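Local coordinates for probable leucine/isoleucine/valine-binding protein (Rhodopirellula baltica, PDB 4KV7), which probably binds leucine, isoleucine, valine or a related small ligand, as a member of the leucine-binding family of periplasmic binding proteins, at residues Ile132-Ser137 with His354-Lys359; Glu334-Phe339 with Leu347-Asn352. The protein carries 1 engineered substitution. One frame throughout, in Å; residues are numbered along the deposited sequence.

Interaction 1: Ile132-Ser137 with His354-Lys359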
# COMPACT_ATOMS: atom_id res chain seq x y z
N ILE A 132 7.72 -7.33 8.70
CA ILE A 132 8.71 -7.15 7.65
C ILE A 132 8.00 -6.57 6.44
O ILE A 132 6.98 -7.11 5.99
CB ILE A 132 9.42 -8.47 7.30
CG1 ILE A 132 10.12 -9.02 8.55
CG2 ILE A 132 10.41 -8.26 6.17
CD1 ILE A 132 10.91 -10.28 8.31
N ASN A 133 8.51 -5.46 5.94
CA ASN A 133 7.84 -4.66 4.93
C ASN A 133 8.58 -4.64 3.60
O ASN A 133 9.81 -4.67 3.57
CB ASN A 133 7.71 -3.21 5.43
CG ASN A 133 7.03 -3.14 6.78
OD1 ASN A 133 5.86 -3.49 6.91
ND2 ASN A 133 7.76 -2.66 7.79
N TYR A 134 7.81 -4.59 2.51
CA TYR A 134 8.35 -4.26 1.20
C TYR A 134 8.39 -2.74 0.97
O TYR A 134 9.43 -2.19 0.62
CB TYR A 134 7.54 -4.95 0.05
CG TYR A 134 7.70 -4.17 -1.23
CD1 TYR A 134 8.92 -4.14 -1.90
CD2 TYR A 134 6.67 -3.39 -1.73
CE1 TYR A 134 9.11 -3.37 -3.03
CE2 TYR A 134 6.84 -2.60 -2.86
CZ TYR A 134 8.07 -2.60 -3.51
OH TYR A 134 8.28 -1.82 -4.63
N ARG A 135 7.25 -2.08 1.14
CA ARG A 135 7.04 -0.75 0.57
C ARG A 135 7.62 0.39 1.38
O ARG A 135 7.75 0.33 2.60
CB ARG A 135 5.54 -0.50 0.37
CG ARG A 135 4.70 -0.65 1.63
CD ARG A 135 3.55 0.34 1.73
NE ARG A 135 2.53 0.10 0.71
CZ ARG A 135 1.56 0.94 0.40
NH1 ARG A 135 0.71 0.63 -0.57
NH2 ARG A 135 1.43 2.09 1.05
N ALA A 136 7.91 1.47 0.67
CA ALA A 136 8.23 2.76 1.27
C ALA A 136 7.09 3.20 2.18
O ALA A 136 5.95 2.73 2.07
CB ALA A 136 8.47 3.79 0.18
N SER A 137 7.40 4.14 3.07
CA SER A 137 6.48 4.59 4.10
C SER A 137 5.70 5.84 3.71
O SER A 137 6.04 6.53 2.74
CB SER A 137 7.28 4.91 5.36
OG SER A 137 8.01 6.10 5.15
N HIS A 354 14.01 -3.90 8.17
CA HIS A 354 12.73 -4.53 7.87
C HIS A 354 11.87 -3.78 6.87
O HIS A 354 10.66 -3.99 6.81
CB HIS A 354 11.96 -4.80 9.17
CG HIS A 354 12.44 -5.99 9.92
ND1 HIS A 354 11.86 -6.42 11.09
CD2 HIS A 354 13.44 -6.87 9.65
CE1 HIS A 354 12.49 -7.49 11.53
NE2 HIS A 354 13.45 -7.79 10.67
N GLN A 355 12.48 -2.93 6.06
CA GLN A 355 11.77 -2.29 4.96
C GLN A 355 12.61 -2.41 3.70
O GLN A 355 13.72 -1.87 3.64
CB GLN A 355 11.43 -0.83 5.27
CG GLN A 355 10.58 -0.18 4.19
CD GLN A 355 10.32 1.27 4.47
OE1 GLN A 355 9.70 1.62 5.48
NE2 GLN A 355 10.82 2.14 3.60
N ALA A 356 12.10 -3.13 2.71
CA ALA A 356 12.92 -3.50 1.57
C ALA A 356 13.25 -2.33 0.65
O ALA A 356 14.34 -2.28 0.09
CB ALA A 356 12.24 -4.61 0.79
N SER A 357 12.29 -1.42 0.50
CA SER A 357 12.36 -0.33 -0.46
C SER A 357 12.01 1.00 0.20
O SER A 357 11.09 1.05 1.00
CB SER A 357 11.36 -0.61 -1.60
OG SER A 357 11.21 0.52 -2.45
N SER A 358 12.71 2.07 -0.16
CA SER A 358 12.30 3.44 0.20
C SER A 358 11.88 4.23 -1.04
O SER A 358 11.65 5.44 -0.96
CB SER A 358 13.41 4.20 0.94
OG SER A 358 13.55 3.75 2.28
N LYS A 359 11.78 3.56 -2.18
CA LYS A 359 11.55 4.27 -3.43
C LYS A 359 10.09 4.69 -3.58
O LYS A 359 9.16 3.93 -3.27
CB LYS A 359 11.98 3.41 -4.61
CG LYS A 359 12.12 4.16 -5.92
CD LYS A 359 13.19 3.51 -6.79
CE LYS A 359 13.24 4.13 -8.18
NZ LYS A 359 14.17 3.36 -9.06
O HOH W 1 11.15 -0.93 -4.88
O HOH W 2 8.61 1.40 -2.37

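Interaction 2: Glu334-Phe339 with Leu347-Asn352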
# COMPACT_ATOMS: atom_id res chain seq x y z
N GLU A 334 14.94 -12.28 6.40
CA GLU A 334 16.08 -11.49 6.85
C GLU A 334 17.38 -11.87 6.14
O GLU A 334 18.29 -11.05 6.02
CB GLU A 334 16.23 -11.60 8.37
CG GLU A 334 15.05 -10.97 9.10
CD GLU A 334 15.19 -11.00 10.61
OE1 GLU A 334 16.04 -11.75 11.13
OE2 GLU A 334 14.42 -10.27 11.28
N GLN A 335 17.45 -13.10 5.65
CA GLN A 335 18.64 -13.59 4.96
C GLN A 335 18.70 -13.10 3.51
O GLN A 335 19.71 -13.27 2.84
CB GLN A 335 18.66 -15.12 5.00
CG GLN A 335 19.97 -15.76 4.57
N LEU A 336 17.62 -12.49 3.02
CA LEU A 336 17.62 -11.98 1.65
C LEU A 336 18.74 -10.97 1.40
O LEU A 336 19.31 -10.92 0.30
CB LEU A 336 16.26 -11.37 1.28
CG LEU A 336 15.11 -12.35 1.04
CD1 LEU A 336 13.78 -11.61 1.03
CD2 LEU A 336 15.31 -13.09 -0.26
N GLY A 337 19.09 -10.19 2.42
CA GLY A 337 20.16 -9.21 2.28
C GLY A 337 19.86 -8.18 1.21
O GLY A 337 18.72 -7.74 1.07
N GLN A 338 20.89 -7.78 0.47
CA GLN A 338 20.67 -6.93 -0.69
C GLN A 338 20.38 -7.82 -1.89
O GLN A 338 21.18 -8.70 -2.23
CB GLN A 338 21.87 -6.02 -0.96
CG GLN A 338 21.59 -5.04 -2.09
CD GLN A 338 22.72 -4.07 -2.33
OE1 GLN A 338 23.12 -3.34 -1.42
NE2 GLN A 338 23.25 -4.06 -3.55
N PHE A 339 19.24 -7.60 -2.52
CA PHE A 339 18.83 -8.48 -3.61
C PHE A 339 18.13 -7.70 -4.72
O PHE A 339 17.72 -6.56 -4.54
CB PHE A 339 17.96 -9.64 -3.09
CG PHE A 339 16.63 -9.22 -2.52
CD1 PHE A 339 16.54 -8.67 -1.24
CD2 PHE A 339 15.46 -9.41 -3.24
CE1 PHE A 339 15.33 -8.30 -0.71
CE2 PHE A 339 14.24 -9.05 -2.71
CZ PHE A 339 14.17 -8.49 -1.44
N LEU A 347 16.78 -4.12 -3.51
CA LEU A 347 16.03 -4.14 -2.27
C LEU A 347 16.97 -4.63 -1.18
O LEU A 347 17.94 -5.32 -1.46
CB LEU A 347 14.83 -5.09 -2.39
CG LEU A 347 13.83 -4.72 -3.49
CD1 LEU A 347 12.70 -5.73 -3.49
CD2 LEU A 347 13.29 -3.33 -3.26
N THR A 348 16.69 -4.27 0.07
CA THR A 348 17.53 -4.68 1.19
C THR A 348 16.68 -5.09 2.38
O THR A 348 15.82 -4.32 2.84
CB THR A 348 18.47 -3.55 1.63
OG1 THR A 348 17.71 -2.35 1.83
CG2 THR A 348 19.53 -3.29 0.57
N LEU A 349 16.92 -6.31 2.87
CA LEU A 349 16.29 -6.77 4.10
C LEU A 349 17.36 -7.43 4.96
O LEU A 349 18.33 -7.96 4.43
CB LEU A 349 15.17 -7.77 3.80
CG LEU A 349 13.89 -7.16 3.23
CD1 LEU A 349 12.92 -8.26 2.80
CD2 LEU A 349 13.22 -6.22 4.24
N GLY A 350 17.18 -7.39 6.27
CA GLY A 350 18.12 -8.03 7.17
C GLY A 350 17.58 -8.03 8.59
O GLY A 350 16.49 -7.50 8.82
N PRO A 351 18.34 -8.60 9.53
CA PRO A 351 17.95 -8.65 10.95
C PRO A 351 17.57 -7.28 11.51
O PRO A 351 16.69 -7.19 12.37
CB PRO A 351 19.22 -9.16 11.63
CG PRO A 351 19.88 -9.99 10.59
CD PRO A 351 19.60 -9.31 9.28
N ASN A 352 18.23 -6.23 11.02
CA ASN A 352 17.99 -4.87 11.50
C ASN A 352 17.46 -3.95 10.41
O ASN A 352 17.55 -2.72 10.52
CB ASN A 352 19.29 -4.28 12.05
CG ASN A 352 20.01 -5.22 12.98
OD1 ASN A 352 19.51 -5.55 14.06
ND2 ASN A 352 21.19 -5.68 12.58

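Interaction 1: Ile132-Ser137 with His354-Lys359
The His354 imidazole carries Ile132 CG1 over the centre of one face, a CH-pi contact 3.9 Å from the ring centroid; NE2, on the rim, bonds to Glu334. The Tyr134 ring is met obliquely by Ala356 CB and by Ser357 CB, the latter 3.8 Å from CE1. Its CG lies anti to the backbone N (chi1 155°), so a side chain that starts away from 354-359 returns to it at the tip, where OH is held by Val272 O and, through a water, by Ser357 OG. Between the backbones runs a single beta bridge, Asn133 with Gln355: Asn133 N donates to His354 O (2.7 Å), and Ala356 N to Asn133 O (2.9 Å). Ser357 N then reaches Tyr134 O nearly along its C=O axis. Both segments cross from one lobe to the other, consistent with the inter-lobe crossovers that form the hinge of type I periplasmic binding proteins. Gln355, extended, lays its amide along Arg135 and Ala136, CD 3.3 Å from Arg135 O, while NE2 donates to Ser357 O (2.8 Å) and to Glu140, and OE1 accepts from Arg123. An alanine here would probably leave Ser357 O and the Arg123 and Glu140 side chains short of a partner and loosen the packing on Ala136. Beyond it, Ser357 OG accepts from Lys359 N in an ST turn, and a second water joins that hydroxyl to Ala136 N and Lys359 O.

Interaction 2: Glu334-Phe339 with Leu347-Asn352
Three backbone hydrogen bonds draw 334-339 and 347-352 together as a short antiparallel beta-hairpin with a seven-residue connection. Phe339 and Leu347 form a hydrogen-bonded pair, with Phe339 N to Leu347 O and Leu347 N to Phe339 O both 2.8 Å; the second runs nearly along the C=O axis. Farther along, Leu349 N donates to Gly337 O at 2.9 Å from above the carbonyl plane. Gln338 and Thr348, between them, are a non-hydrogen-bonded pair. CA-H...O contacts supplement the ladder, the straightest from Gly350 CA to Glu334 O (3.2 Å, 172° at the hydrogen).

The apolar contacts centre on the Phe339 ring and Leu347. Phe339 CG occupies the crowded position between backbone N and carbonyl carbon (chi1 66°), which folds the ring back over Leu347: Leu347 CB lies over one face, offset toward the rim, 3.6 Å from Phe339 CZ, and Leu347 CD1 meets Phe339 CZ and CE2. A polar neighbour, Gly337 O, sits at the ring edge, in plane. Leu336 and Leu349 run side by side, their CD1 atoms 3.9 Å apart. On the face of the ladder opposite Phe339 and Leu347, Gln338 CG touches Thr348 CG2 at 3.8 Å.

Of the polar side chains, Glu334 stretches across Gly350 and Pro351, bringing CD 3.6 Å from Pro351 CA, and OE2 bonds to His354; Thr348 OG1 bonds to Asp353.

Past helix 326-335, the backbone first departs from helical angles at Gly337, whose phi is positive, and the chain then pairs with strand 347-349, while Leu336 and Leu347 rest on Ile312, and Leu336 and Phe339 on Lys315, of helix 301-319.

In the fold
Both segments of interaction 2 fall between the two segments of interaction 1 in sequence: the chain passes 132-137, then 334-339, 347-352 and finally 354-359. Their centres are about 11 Å apart. The His354-Glu334 bond and a backbone bond from Thr348 N to Ala356 O tie them together, and Leu347 and Leu349 pack on Ala356. Helix 301-319 touches both. A local beta-hairpin thus adjoins a contact between segments 217 residues apart in sequence. Segment 132-137 leaves the three-stranded sheet and 354-359 leads into strand 361-365 of the mixed sheet, so interaction 1 lies where the chain passes between lobes, probably at the hinge, and interaction 2 sits on the side of the first lobe.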